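DyP2 (PDB 4G2C) is a haem-containing dye-decolourising peroxidase from a lignin-reactive bacterium that oxidises dyes and, with a manganese ion bound, probably Mn(II) as well. Local coordinates at residues A[271-276]-A[404-409]; A[118-123]-A[480-485]; A[334-339]-A[355-360]; A[219-224]-A[328-333]. All blocks are in the same frame, centred on the assembly; numbering follows the deposited sequence.

Contact 1 of 4, residues A[271-276]-A[404-409]; sequences FVFRKL and LFMAFN. With HEM (protoporphyrin IX containing Fe), chain C.
Phe271 to Lys275 pair with Leu404 to Phe408 as neighbouring antiparallel strands, their directions 167° apart, in the antiparallel sheet of this DyP-family fold that also holds strand 474-484. Two hydrogen-bonded pairs, Val272 with Ala407 and Arg274 with Phe405, zip the backbones together; Val272 N donates nearly straight to Ala407 O, 2.9 Å. The face bearing Phe271, Phe273, Met406 and Phe408 is packed tightly. With its CG anti to the backbone N (chi1 -177°), the Phe271 ring sets CD1 over one face of the Phe408 ring, 3.4 Å from CE1, and meets the sulfur of Met406 at its edge, CZ to SD 3.5 Å, a Met-aromatic contact. Cutting Phe271 back to an alanine is likely to open a gap between Met406 and Phe408 and let the thioether turn. Toward Lys275 the contact is looser and partly open to solvent: that side chain runs out extended, grazing Leu404 CD2 with its CG at 4.0 Å, and its amine pairs with Glu157 and Glu199. Leu276 CD1 packs against Phe405 CB. On the other face Arg274 sends its guanidinium to Asp150, and Phe405 CE1 comes within 3.4 Å of haem C2C.

Contact 2 of 4, residues A[118-123]-A[480-485]; sequences GLTAHG and EYFFMP
Leu119 and Phe483 hold the two segments together by a reciprocal pair of backbone hydrogen bonds, Leu119 N to Phe483 O at 2.9 Å and Phe483 N to Leu119 O at 2.8 Å. Weaker CA-H...O contacts flank them, from Gly118 CA to Phe483 O and from Phe482 CA to Leu119 O. A single antiparallel bridge thus fastens the edge strand 114-119 of the ferredoxin-like sheet of the DyP barrel domain to strand 474-484 of the second sheet, with helix 121-127 following closely in segment 118-123. Thr120 is the N-cap of that helix: with OG1 set between the backbone N and the carbonyl carbon (chi1 66°), it accepts from Gly123 N, and the hydroxyl is also bonded to Ile164 O. A water carries the polar link further, accepting from Ala121 N and donating to Tyr481 O. The apolar contacts fall on both sides of the bridge. Thr120 CG2 lies alongside the Phe482 ring, 3.2 Å from CE2, and touches Glu480 CG at 3.7 Å. Beyond the bridge, Met484 folds back through bends at chi2 and chi3, bringing its CE to 3.2 Å from Gly118 CA, where a side chain would clash. Leu119 CD1 meets Pro485 CG at 4.2 Å.

Contact 3 of 4, residues A[334-339]-A[355-360]; sequences FSYDSD and NPRGSG. With HEM (protoporphyrin IX containing Fe), chain C; ACT (acetate ion), chain H.
Arg357 lays its guanidinium flat on the ring of Phe334, planes 9° apart, as an off-centre cation-pi stack with NH1 over the middle of the ring. The two side chains cross at about a right angle, and the extended arginine chain carries its head group across the phenyl face. NH1 also donates to Phe334 O at 2.9 Å, so one residue supplies both the face and the acceptor. At the guanidinium's edge, NH2 points almost straight (179°) at haem propionate O2D, 2.7 Å away, and Asn355 ND2 takes the other oxygen, O1D, at 3.0 Å. Tyr336 stands steeply to the guanidinium, planes 78° apart, and its ring edge meets Pro356 O, 3.3 Å from CD2. A water gathers Tyr336 OH, Asn355 O, Arg357 NE and O2D into one cluster. A leucine in place of Arg357 would probably leave the propionate without this charged mate and the Phe334 ring without its flat partner. Asn355 OD1 accepts from Arg357 N in an Asx turn, which helps set the first-shell arginine. Both segments are loops: 334-339 precedes helix 350-354, against whose Ile351 and Arg352 Tyr336 packs, and 355-360 leads from that helix toward helix 365-368.

Contact 4 of 4, residues A[219-224]-A[328-333]; sequences DGRSQP and HPVGND. With HEM (protoporphyrin IX containing Fe), chain C.
Ser222 OG joins loop to cofactor: it donates to haem O1D at 2.6 Å, the shortest sound polar bond here, and accepts a weak bond from Asn332 ND2 at 3.2 Å. Asn355 ND2 holds the same haem oxygen. The amide of Asn332 has a stronger partner in Arg357, which binds its OD1. Farther out, Val330 O takes the guanidinium of Arg221: NE donates at 2.8 Å and NH2 adds a weak bond at 3.3 Å. The oxygen lies in the guanidinium plane, but NE approaches from above the plane of the carbonyl. A bend at chi2 (61°) turns the arginine back along the 328-333 loop, where its CG slides past Val330 CG1 at 3.8 Å. Asn332 CB sits over one guanidinium face, 3.5 Å from Arg221 CZ. Glu234 forms a salt bridge with Arg221 NH1. These two loops thus wall the propionate end of the haem pocket, Ser222 in the first shell and Asn332 behind it. The D propionate, with a hydroxyl donor and Arg357 beside it, is likely to be stabilised in its charged form.

How the contacts relate
Contacts 1, 3 and 4 all reach the haem, but from different directions: contact 1 touches the porphyrin at its C pyrrole and vinyl side, whereas contacts 3 and 4 hold its propionates. The latter two, with centres about 15 Å apart, join directly where Arg357 NH2 reaches Asn332 OD1 at 2.8 Å, so one network serves the D propionate; Arg375 also binds the haem. Contact 2 lies farther out, its centre about 34 Å from that of contact 3 and on the opposite side of the chain's centre. It meets contact 1, which touches the haem, since strands 267-278 and 474-484 are neighbours and Phe271 N meets Phe482 O at 2.8 Å.

Contact 1 of 4, residues A[271-276]-A[404-409]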
# COMPACT_ATOMS: atom_id res chain seq x y z
N PHE A 271 2.55 -10.47 2.51
CA PHE A 271 1.88 -9.29 3.07
C PHE A 271 2.88 -8.46 3.84
O PHE A 271 3.55 -8.97 4.75
CB PHE A 271 0.75 -9.76 3.99
CG PHE A 271 -0.07 -8.64 4.59
CD1 PHE A 271 -0.92 -7.88 3.80
CD2 PHE A 271 -0.04 -8.40 5.97
CE1 PHE A 271 -1.68 -6.88 4.37
CE2 PHE A 271 -0.81 -7.41 6.54
CZ PHE A 271 -1.63 -6.64 5.74
N VAL A 272 3.02 -7.20 3.46
CA VAL A 272 3.89 -6.26 4.17
C VAL A 272 3.02 -5.43 5.10
O VAL A 272 2.05 -4.85 4.64
CB VAL A 272 4.58 -5.24 3.23
CG1 VAL A 272 5.69 -4.49 3.97
CG2 VAL A 272 5.11 -5.91 1.99
N PHE A 273 3.36 -5.40 6.38
CA PHE A 273 2.77 -4.44 7.32
C PHE A 273 3.87 -3.54 7.88
O PHE A 273 4.85 -4.03 8.44
CB PHE A 273 2.02 -5.13 8.47
CG PHE A 273 1.28 -4.18 9.36
CD1 PHE A 273 1.97 -3.39 10.28
CD2 PHE A 273 -0.09 -4.04 9.27
CE1 PHE A 273 1.30 -2.49 11.09
CE2 PHE A 273 -0.78 -3.14 10.08
CZ PHE A 273 -0.07 -2.36 10.99
N ARG A 274 3.72 -2.22 7.71
CA ARG A 274 4.67 -1.25 8.25
C ARG A 274 3.91 -0.02 8.81
O ARG A 274 3.18 0.64 8.08
CB ARG A 274 5.64 -0.77 7.17
CG ARG A 274 6.84 -1.66 6.89
CD ARG A 274 7.47 -1.34 5.51
NE ARG A 274 8.30 -0.13 5.51
CZ ARG A 274 9.58 -0.13 5.90
NH1 ARG A 274 10.13 -1.26 6.31
NH2 ARG A 274 10.30 0.99 5.89
N LYS A 275 4.12 0.28 10.09
CA LYS A 275 3.48 1.44 10.72
C LYS A 275 4.35 2.65 10.46
O LYS A 275 5.51 2.70 10.90
CB LYS A 275 3.31 1.23 12.23
CG LYS A 275 2.41 2.26 12.92
CD LYS A 275 2.42 2.07 14.44
CE LYS A 275 1.43 3.01 15.13
NZ LYS A 275 1.25 2.72 16.59
N LEU A 276 3.79 3.62 9.73
CA LEU A 276 4.56 4.78 9.28
C LEU A 276 3.96 6.03 9.89
O LEU A 276 2.84 6.42 9.58
CB LEU A 276 4.54 4.88 7.75
CG LEU A 276 4.98 3.61 7.01
CD1 LEU A 276 4.80 3.73 5.50
CD2 LEU A 276 6.43 3.25 7.34
N LEU A 404 -0.88 3.02 8.23
CA LEU A 404 -0.66 1.60 8.38
C LEU A 404 -0.42 1.09 6.96
O LEU A 404 -1.35 0.72 6.26
CB LEU A 404 -1.86 0.91 9.04
CG LEU A 404 -2.26 1.27 10.48
CD1 LEU A 404 -3.47 0.45 10.91
CD2 LEU A 404 -1.13 1.07 11.46
N PHE A 405 0.83 1.14 6.51
CA PHE A 405 1.12 0.71 5.14
C PHE A 405 0.93 -0.79 5.00
O PHE A 405 1.47 -1.57 5.77
CB PHE A 405 2.53 1.12 4.71
CG PHE A 405 2.89 0.66 3.31
CD1 PHE A 405 2.54 1.41 2.20
CD2 PHE A 405 3.55 -0.55 3.11
CE1 PHE A 405 2.85 0.98 0.92
CE2 PHE A 405 3.87 -0.99 1.83
CZ PHE A 405 3.52 -0.22 0.73
N MET A 406 0.13 -1.20 4.02
CA MET A 406 -0.06 -2.63 3.76
C MET A 406 -0.00 -2.91 2.27
O MET A 406 -0.46 -2.09 1.47
CB MET A 406 -1.40 -3.10 4.36
CG MET A 406 -1.42 -3.02 5.88
SD MET A 406 -2.96 -3.57 6.62
CE MET A 406 -3.82 -1.99 6.68
N ALA A 407 0.55 -4.07 1.89
CA ALA A 407 0.61 -4.46 0.47
C ALA A 407 0.73 -5.97 0.31
O ALA A 407 1.32 -6.65 1.15
CB ALA A 407 1.77 -3.77 -0.24
N PHE A 408 0.15 -6.50 -0.77
CA PHE A 408 0.35 -7.89 -1.15
C PHE A 408 1.37 -7.95 -2.28
O PHE A 408 1.31 -7.15 -3.22
CB PHE A 408 -0.96 -8.53 -1.57
CG PHE A 408 -1.90 -8.79 -0.42
CD1 PHE A 408 -1.60 -9.77 0.52
CD2 PHE A 408 -3.06 -8.06 -0.28
CE1 PHE A 408 -2.45 -10.02 1.59
CE2 PHE A 408 -3.92 -8.31 0.78
CZ PHE A 408 -3.61 -9.30 1.72
N ASN A 409 2.34 -8.86 -2.13
CA ASN A 409 3.38 -9.14 -3.12
C ASN A 409 3.43 -10.64 -3.38
O ASN A 409 3.22 -11.46 -2.46
CB ASN A 409 4.76 -8.78 -2.59
CG ASN A 409 4.95 -7.31 -2.34
OD1 ASN A 409 6.02 -6.92 -1.88
ND2 ASN A 409 3.94 -6.48 -2.63
CHA HEM C . 0.91 6.52 -4.53
CHB HEM C . 1.37 8.74 -0.23
CHC HEM C . 4.06 5.07 1.45
CHD HEM C . 4.25 3.27 -3.04
C1A HEM C . 0.78 7.43 -3.51
C2A HEM C . 0.00 8.65 -3.58
C3A HEM C . 0.13 9.26 -2.39
C4A HEM C . 0.98 8.45 -1.54
CMA HEM C . -0.51 10.59 -1.98
CAA HEM C . -0.81 9.13 -4.81
CBA HEM C . -2.19 8.46 -4.80
CGA HEM C . -2.17 7.10 -5.45
O1A HEM C . -1.73 6.97 -6.61
O2A HEM C . -2.60 6.11 -4.82
C1B HEM C . 2.14 7.97 0.61
C2B HEM C . 2.49 8.24 2.01
C3B HEM C . 3.24 7.21 2.45
C4B HEM C . 3.37 6.25 1.39
CMB HEM C . 2.09 9.52 2.79
CAB HEM C . 3.86 6.99 3.85
CBB HEM C . 3.39 7.63 4.92
C1C HEM C . 4.41 4.31 0.36
C2C HEM C . 5.39 3.23 0.35
C3C HEM C . 5.42 2.72 -0.89
C4C HEM C . 4.48 3.47 -1.70
CMC HEM C . 6.21 2.74 1.58
CAC HEM C . 6.33 1.59 -1.42
CBC HEM C . 7.47 1.25 -0.80
C1D HEM C . 3.34 3.93 -3.83
C2D HEM C . 2.98 3.52 -5.16
C3D HEM C . 1.93 4.53 -5.60
C4D HEM C . 1.77 5.45 -4.52
CMD HEM C . 3.54 2.32 -5.95
CAD HEM C . 1.21 4.61 -6.93
CBD HEM C . 2.25 5.18 -7.88
CGD HEM C . 1.59 5.12 -9.23
O1D HEM C . 1.19 4.00 -9.64
O2D HEM C . 1.44 6.20 -9.86
NA HEM C . 1.35 7.33 -2.27
NB HEM C . 2.69 6.74 0.29
NC HEM C . 3.87 4.42 -0.91
ND HEM C . 2.60 5.06 -3.49
FE HEM C . 2.76 6.05 -1.60

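Contact 2 of 4, residues A[118-123]-A[480-485]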
# COMPACT_ATOMS: atom_id res chain seq x y z
N GLY A 118 -2.94 -13.59 8.33
CA GLY A 118 -1.59 -13.83 7.85
C GLY A 118 -0.72 -14.53 8.88
O GLY A 118 -0.90 -14.32 10.08
N LEU A 119 0.24 -15.32 8.41
CA LEU A 119 1.23 -16.00 9.24
C LEU A 119 2.65 -15.57 8.92
O LEU A 119 3.00 -15.42 7.75
CB LEU A 119 1.12 -17.51 9.04
CG LEU A 119 -0.22 -18.13 9.40
CD1 LEU A 119 -0.31 -19.54 8.85
CD2 LEU A 119 -0.38 -18.11 10.90
N THR A 120 3.48 -15.41 9.95
CA THR A 120 4.90 -15.08 9.75
C THR A 120 5.68 -16.36 9.61
O THR A 120 5.19 -17.44 9.93
CB THR A 120 5.50 -14.32 10.95
OG1 THR A 120 5.51 -15.18 12.10
CG2 THR A 120 4.68 -13.06 11.26
N ALA A 121 6.92 -16.25 9.12
CA ALA A 121 7.78 -17.42 9.03
C ALA A 121 7.89 -18.07 10.41
O ALA A 121 7.82 -19.30 10.55
CB ALA A 121 9.16 -17.06 8.50
N HIS A 122 8.04 -17.25 11.44
CA HIS A 122 8.12 -17.79 12.78
C HIS A 122 6.85 -18.53 13.15
O HIS A 122 6.89 -19.55 13.81
CB HIS A 122 8.42 -16.71 13.82
CG HIS A 122 8.75 -17.28 15.17
ND1 HIS A 122 7.78 -17.64 16.08
CD2 HIS A 122 9.94 -17.61 15.73
CE1 HIS A 122 8.36 -18.14 17.15
NE2 HIS A 122 9.67 -18.13 16.97
N GLY A 123 5.71 -18.03 12.69
CA GLY A 123 4.44 -18.66 13.01
C GLY A 123 4.30 -20.01 12.34
O GLY A 123 3.69 -20.93 12.90
N GLU A 480 6.24 -6.06 10.01
CA GLU A 480 6.63 -7.46 9.82
C GLU A 480 6.13 -8.01 8.48
O GLU A 480 5.24 -7.43 7.86
CB GLU A 480 6.13 -8.33 10.99
CG GLU A 480 6.51 -9.81 10.93
CD GLU A 480 8.01 -10.06 10.81
OE1 GLU A 480 8.70 -10.19 11.84
OE2 GLU A 480 8.51 -10.16 9.67
N TYR A 481 6.70 -9.13 8.05
CA TYR A 481 6.25 -9.80 6.82
C TYR A 481 5.43 -11.04 7.14
O TYR A 481 5.79 -11.81 8.03
CB TYR A 481 7.42 -10.22 5.94
CG TYR A 481 8.29 -9.11 5.43
CD1 TYR A 481 7.75 -7.92 4.96
CD2 TYR A 481 9.68 -9.25 5.42
CE1 TYR A 481 8.56 -6.90 4.47
CE2 TYR A 481 10.51 -8.24 4.94
CZ TYR A 481 9.94 -7.06 4.47
OH TYR A 481 10.75 -6.05 3.99
N PHE A 482 4.37 -11.25 6.37
CA PHE A 482 3.44 -12.36 6.58
C PHE A 482 3.07 -13.04 5.24
O PHE A 482 3.44 -12.59 4.17
CB PHE A 482 2.14 -11.85 7.20
CG PHE A 482 2.29 -11.13 8.53
CD1 PHE A 482 2.65 -9.79 8.58
CD2 PHE A 482 2.01 -11.78 9.72
CE1 PHE A 482 2.76 -9.12 9.79
CE2 PHE A 482 2.12 -11.12 10.93
CZ PHE A 482 2.49 -9.79 10.97
N PHE A 483 2.31 -14.12 5.32
CA PHE A 483 1.74 -14.74 4.15
C PHE A 483 0.26 -14.96 4.47
O PHE A 483 -0.07 -15.53 5.51
CB PHE A 483 2.45 -16.08 3.91
CG PHE A 483 2.03 -16.78 2.65
CD1 PHE A 483 2.45 -16.32 1.41
CD2 PHE A 483 1.24 -17.91 2.70
CE1 PHE A 483 2.06 -16.97 0.23
CE2 PHE A 483 0.86 -18.58 1.54
CZ PHE A 483 1.27 -18.11 0.30
N MET A 484 -0.63 -14.48 3.61
CA MET A 484 -2.03 -14.89 3.74
C MET A 484 -2.21 -16.20 2.97
O MET A 484 -2.15 -16.23 1.75
CB MET A 484 -3.03 -13.85 3.23
CG MET A 484 -2.65 -12.39 3.37
SD MET A 484 -2.27 -11.72 5.01
CE MET A 484 -0.60 -12.28 5.22
N PRO A 485 -2.40 -17.30 3.70
CA PRO A 485 -2.56 -18.61 3.06
C PRO A 485 -3.96 -18.82 2.54
O PRO A 485 -4.86 -18.02 2.80
CB PRO A 485 -2.28 -19.59 4.21
CG PRO A 485 -2.65 -18.83 5.43
CD PRO A 485 -2.31 -17.40 5.17
O HOH W 1 7.76 -13.67 8.43

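Contact 3 of 4, residues A[334-339]-A[355-360]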
# COMPACT_ATOMS: atom_id res chain seq x y z
N PHE A 334 -2.30 8.40 -17.47
CA PHE A 334 -1.17 9.22 -17.92
C PHE A 334 0.13 8.43 -17.77
O PHE A 334 0.21 7.47 -16.99
CB PHE A 334 -1.05 10.49 -17.06
CG PHE A 334 -0.81 10.20 -15.60
CD1 PHE A 334 0.49 9.97 -15.13
CD2 PHE A 334 -1.87 10.12 -14.71
CE1 PHE A 334 0.73 9.69 -13.79
CE2 PHE A 334 -1.65 9.82 -13.36
CZ PHE A 334 -0.35 9.61 -12.89
N SER A 335 1.14 8.85 -18.52
CA SER A 335 2.50 8.36 -18.38
C SER A 335 3.37 9.60 -18.37
O SER A 335 2.86 10.71 -18.45
CB SER A 335 2.90 7.47 -19.57
OG SER A 335 3.14 8.24 -20.74
N TYR A 336 4.68 9.41 -18.29
CA TYR A 336 5.60 10.54 -18.30
C TYR A 336 6.32 10.72 -19.64
O TYR A 336 7.37 11.36 -19.71
CB TYR A 336 6.63 10.36 -17.18
CG TYR A 336 5.98 10.23 -15.84
CD1 TYR A 336 5.48 11.35 -15.18
CD2 TYR A 336 5.84 8.98 -15.23
CE1 TYR A 336 4.85 11.23 -13.95
CE2 TYR A 336 5.22 8.86 -14.01
CZ TYR A 336 4.73 9.99 -13.37
OH TYR A 336 4.12 9.88 -12.15
N ASP A 337 5.75 10.15 -20.70
CA ASP A 337 6.39 10.15 -22.02
C ASP A 337 6.44 11.54 -22.65
O ASP A 337 7.22 11.77 -23.56
CB ASP A 337 5.70 9.14 -22.96
CG ASP A 337 6.05 7.69 -22.62
OD1 ASP A 337 6.96 7.47 -21.78
OD2 ASP A 337 5.42 6.78 -23.18
N SER A 338 5.58 12.45 -22.18
CA SER A 338 5.66 13.86 -22.57
C SER A 338 6.24 14.71 -21.46
O SER A 338 5.96 15.92 -21.40
CB SER A 338 4.27 14.41 -22.92
OG SER A 338 3.77 13.81 -24.10
N ASP A 339 7.05 14.10 -20.61
CA ASP A 339 7.61 14.75 -19.42
C ASP A 339 8.98 14.12 -19.13
O ASP A 339 9.40 14.00 -17.98
CB ASP A 339 6.65 14.54 -18.25
CG ASP A 339 6.91 15.48 -17.06
OD1 ASP A 339 7.80 16.36 -17.12
OD2 ASP A 339 6.18 15.34 -16.05
N ASN A 355 6.65 4.61 -9.31
CA ASN A 355 6.15 4.06 -10.57
C ASN A 355 6.45 5.03 -11.70
O ASN A 355 5.63 5.90 -12.03
CB ASN A 355 4.66 3.76 -10.52
CG ASN A 355 4.13 3.22 -11.84
OD1 ASN A 355 4.91 2.97 -12.76
ND2 ASN A 355 2.81 3.02 -11.93
N PRO A 356 7.64 4.90 -12.29
CA PRO A 356 8.07 5.66 -13.46
C PRO A 356 7.21 5.39 -14.70
O PRO A 356 7.40 6.06 -15.71
CB PRO A 356 9.50 5.15 -13.71
CG PRO A 356 9.91 4.43 -12.47
CD PRO A 356 8.65 3.89 -11.88
N ARG A 357 6.32 4.41 -14.66
CA ARG A 357 5.43 4.14 -15.79
C ARG A 357 6.18 4.02 -17.11
O ARG A 357 5.76 4.58 -18.13
CB ARG A 357 4.33 5.22 -15.88
CG ARG A 357 3.41 5.24 -14.66
CD ARG A 357 2.33 6.31 -14.71
NE ARG A 357 1.63 6.34 -13.42
CZ ARG A 357 0.30 6.43 -13.26
NH1 ARG A 357 -0.51 6.55 -14.30
NH2 ARG A 357 -0.20 6.43 -12.04
N GLY A 358 7.30 3.30 -17.10
CA GLY A 358 8.04 3.02 -18.32
C GLY A 358 9.14 4.03 -18.67
O GLY A 358 9.83 3.89 -19.68
N SER A 359 9.31 5.04 -17.83
CA SER A 359 10.31 6.07 -18.08
C SER A 359 11.55 5.95 -17.19
O SER A 359 12.41 6.83 -17.22
CB SER A 359 9.67 7.45 -17.87
OG SER A 359 9.37 7.63 -16.49
N GLY A 360 11.62 4.88 -16.39
CA GLY A 360 12.69 4.71 -15.41
C GLY A 360 14.07 4.72 -16.02
O GLY A 360 15.02 5.28 -15.46
CHA HEM C . 0.91 6.52 -4.53
CHB HEM C . 1.37 8.74 -0.23
CHC HEM C . 4.06 5.07 1.45
CHD HEM C . 4.25 3.27 -3.04
C1A HEM C . 0.78 7.43 -3.51
C2A HEM C . 0.00 8.65 -3.58
C3A HEM C . 0.13 9.26 -2.39
C4A HEM C . 0.98 8.45 -1.54
CMA HEM C . -0.51 10.59 -1.98
CAA HEM C . -0.81 9.13 -4.81
CBA HEM C . -2.19 8.46 -4.80
CGA HEM C . -2.17 7.10 -5.45
O1A HEM C . -1.73 6.97 -6.61
O2A HEM C . -2.60 6.11 -4.82
C1B HEM C . 2.14 7.97 0.61
C2B HEM C . 2.49 8.24 2.01
C3B HEM C . 3.24 7.21 2.45
C4B HEM C . 3.37 6.25 1.39
CMB HEM C . 2.09 9.52 2.79
CAB HEM C . 3.86 6.99 3.85
CBB HEM C . 3.39 7.63 4.92
C1C HEM C . 4.41 4.31 0.36
C2C HEM C . 5.39 3.23 0.35
C3C HEM C . 5.42 2.72 -0.89
C4C HEM C . 4.48 3.47 -1.70
CMC HEM C . 6.21 2.74 1.58
CAC HEM C . 6.33 1.59 -1.42
CBC HEM C . 7.47 1.25 -0.80
C1D HEM C . 3.34 3.93 -3.83
C2D HEM C . 2.98 3.52 -5.16
C3D HEM C . 1.93 4.53 -5.60
C4D HEM C . 1.77 5.45 -4.52
CMD HEM C . 3.54 2.32 -5.95
CAD HEM C . 1.21 4.61 -6.93
CBD HEM C . 2.25 5.18 -7.88
CGD HEM C . 1.59 5.12 -9.23
O1D HEM C . 1.19 4.00 -9.64
O2D HEM C . 1.44 6.20 -9.86
NA HEM C . 1.35 7.33 -2.27
NB HEM C . 2.69 6.74 0.29
NC HEM C . 3.87 4.42 -0.91
ND HEM C . 2.60 5.06 -3.49
FE HEM C . 2.76 6.05 -1.60
C ACT H . 2.00 6.14 -24.44
O ACT H . 2.74 6.54 -25.38
OXT ACT H . 2.22 6.63 -23.30
CH3 ACT H . 0.92 5.12 -24.67
O HOH W 2 3.46 7.32 -11.50
O HOH W 3 6.21 7.21 -19.12

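Contact 4 of 4, residues A[219-224]-A[328-333]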
# COMPACT_ATOMS: atom_id res chain seq x y z
N ASP A 219 -4.99 9.28 -1.72
CA ASP A 219 -4.03 8.20 -1.72
C ASP A 219 -4.73 6.94 -2.22
O ASP A 219 -5.95 6.82 -2.14
CB ASP A 219 -3.39 8.03 -0.33
CG ASP A 219 -4.35 7.46 0.70
OD1 ASP A 219 -5.58 7.55 0.50
OD2 ASP A 219 -3.87 6.92 1.72
N GLY A 220 -3.97 6.01 -2.79
CA GLY A 220 -4.58 4.80 -3.31
C GLY A 220 -5.46 4.96 -4.54
O GLY A 220 -6.48 4.29 -4.67
N ARG A 221 -5.07 5.83 -5.47
CA ARG A 221 -5.77 5.96 -6.75
C ARG A 221 -5.26 4.91 -7.75
O ARG A 221 -6.03 4.26 -8.46
CB ARG A 221 -5.56 7.36 -7.34
CG ARG A 221 -6.07 7.52 -8.77
CD ARG A 221 -7.58 7.27 -8.84
NE ARG A 221 -8.13 7.40 -10.19
CZ ARG A 221 -8.19 6.41 -11.07
NH1 ARG A 221 -7.72 5.22 -10.76
NH2 ARG A 221 -8.73 6.62 -12.27
N SER A 222 -3.94 4.76 -7.79
CA SER A 222 -3.30 3.94 -8.81
C SER A 222 -3.00 2.55 -8.29
O SER A 222 -2.09 2.37 -7.48
CB SER A 222 -1.99 4.60 -9.25
OG SER A 222 -1.34 3.83 -10.26
N GLN A 223 -3.78 1.59 -8.75
CA GLN A 223 -3.69 0.20 -8.32
C GLN A 223 -3.52 -0.71 -9.52
O GLN A 223 -4.14 -0.49 -10.56
CB GLN A 223 -4.98 -0.20 -7.58
CG GLN A 223 -5.20 0.50 -6.24
CD GLN A 223 -4.34 -0.08 -5.12
OE1 GLN A 223 -3.48 -0.94 -5.36
NE2 GLN A 223 -4.56 0.39 -3.90
N PRO A 224 -2.69 -1.76 -9.37
CA PRO A 224 -2.69 -2.87 -10.35
C PRO A 224 -4.05 -3.56 -10.36
O PRO A 224 -4.59 -3.85 -9.30
CB PRO A 224 -1.63 -3.83 -9.78
CG PRO A 224 -1.60 -3.53 -8.30
CD PRO A 224 -1.81 -2.03 -8.22
N HIS A 328 -12.84 14.90 -11.39
CA HIS A 328 -14.16 14.44 -11.81
C HIS A 328 -14.07 13.41 -12.95
O HIS A 328 -14.54 13.67 -14.06
CB HIS A 328 -15.04 15.61 -12.25
CG HIS A 328 -15.02 16.78 -11.32
ND1 HIS A 328 -15.89 16.91 -10.26
CD2 HIS A 328 -14.24 17.90 -11.31
CE1 HIS A 328 -15.65 18.04 -9.63
NE2 HIS A 328 -14.65 18.66 -10.24
N PRO A 329 -13.48 12.23 -12.67
CA PRO A 329 -12.93 11.94 -11.35
C PRO A 329 -11.42 12.09 -11.36
O PRO A 329 -10.83 12.45 -12.38
CB PRO A 329 -13.32 10.48 -11.13
CG PRO A 329 -13.24 9.88 -12.51
CD PRO A 329 -13.55 11.01 -13.50
N VAL A 330 -10.80 11.83 -10.21
CA VAL A 330 -9.35 11.80 -10.13
C VAL A 330 -8.85 10.87 -11.23
O VAL A 330 -9.26 9.72 -11.28
CB VAL A 330 -8.89 11.26 -8.78
CG1 VAL A 330 -7.36 11.12 -8.76
CG2 VAL A 330 -9.38 12.18 -7.65
N GLY A 331 -7.98 11.36 -12.10
CA GLY A 331 -7.52 10.53 -13.21
C GLY A 331 -6.32 9.66 -12.88
O GLY A 331 -5.60 9.94 -11.93
N ASN A 332 -6.10 8.62 -13.68
CA ASN A 332 -4.89 7.82 -13.61
C ASN A 332 -4.33 7.45 -15.00
O ASN A 332 -3.34 6.74 -15.11
CB ASN A 332 -5.11 6.53 -12.81
CG ASN A 332 -3.82 5.94 -12.29
OD1 ASN A 332 -2.95 6.67 -11.83
ND2 ASN A 332 -3.67 4.62 -12.38
N ASP A 333 -4.99 7.95 -16.04
CA ASP A 333 -4.61 7.64 -17.41
C ASP A 333 -3.53 8.59 -17.94
O ASP A 333 -3.81 9.47 -18.75
CB ASP A 333 -5.83 7.71 -18.30
CG ASP A 333 -5.66 6.91 -19.56
OD1 ASP A 333 -4.67 6.16 -19.63
OD2 ASP A 333 -6.51 7.03 -20.47
CHA HEM C . 0.91 6.52 -4.53
CHB HEM C . 1.37 8.74 -0.23
CHC HEM C . 4.06 5.07 1.45
CHD HEM C . 4.25 3.27 -3.04
C1A HEM C . 0.78 7.43 -3.51
C2A HEM C . 0.00 8.65 -3.58
C3A HEM C . 0.13 9.26 -2.39
C4A HEM C . 0.98 8.45 -1.54
CMA HEM C . -0.51 10.59 -1.98
CAA HEM C . -0.81 9.13 -4.81
CBA HEM C . -2.19 8.46 -4.80
CGA HEM C . -2.17 7.10 -5.45
O1A HEM C . -1.73 6.97 -6.61
O2A HEM C . -2.60 6.11 -4.82
C1B HEM C . 2.14 7.97 0.61
C2B HEM C . 2.49 8.24 2.01
C3B HEM C . 3.24 7.21 2.45
C4B HEM C . 3.37 6.25 1.39
CMB HEM C . 2.09 9.52 2.79
CAB HEM C . 3.86 6.99 3.85
CBB HEM C . 3.39 7.63 4.92
C1C HEM C . 4.41 4.31 0.36
C2C HEM C . 5.39 3.23 0.35
C3C HEM C . 5.42 2.72 -0.89
C4C HEM C . 4.48 3.47 -1.70
CMC HEM C . 6.21 2.74 1.58
CAC HEM C . 6.33 1.59 -1.42
CBC HEM C . 7.47 1.25 -0.80
C1D HEM C . 3.34 3.93 -3.83
C2D HEM C . 2.98 3.52 -5.16
C3D HEM C . 1.93 4.53 -5.60
C4D HEM C . 1.77 5.45 -4.52
CMD HEM C . 3.54 2.32 -5.95
CAD HEM C . 1.21 4.61 -6.93
CBD HEM C . 2.25 5.18 -7.88
CGD HEM C . 1.59 5.12 -9.23
O1D HEM C . 1.19 4.00 -9.64
O2D HEM C . 1.44 6.20 -9.86
NA HEM C . 1.35 7.33 -2.27
NB HEM C . 2.69 6.74 0.29
NC HEM C . 3.87 4.42 -0.91
ND HEM C . 2.60 5.06 -3.49
FE HEM C . 2.76 6.05 -1.60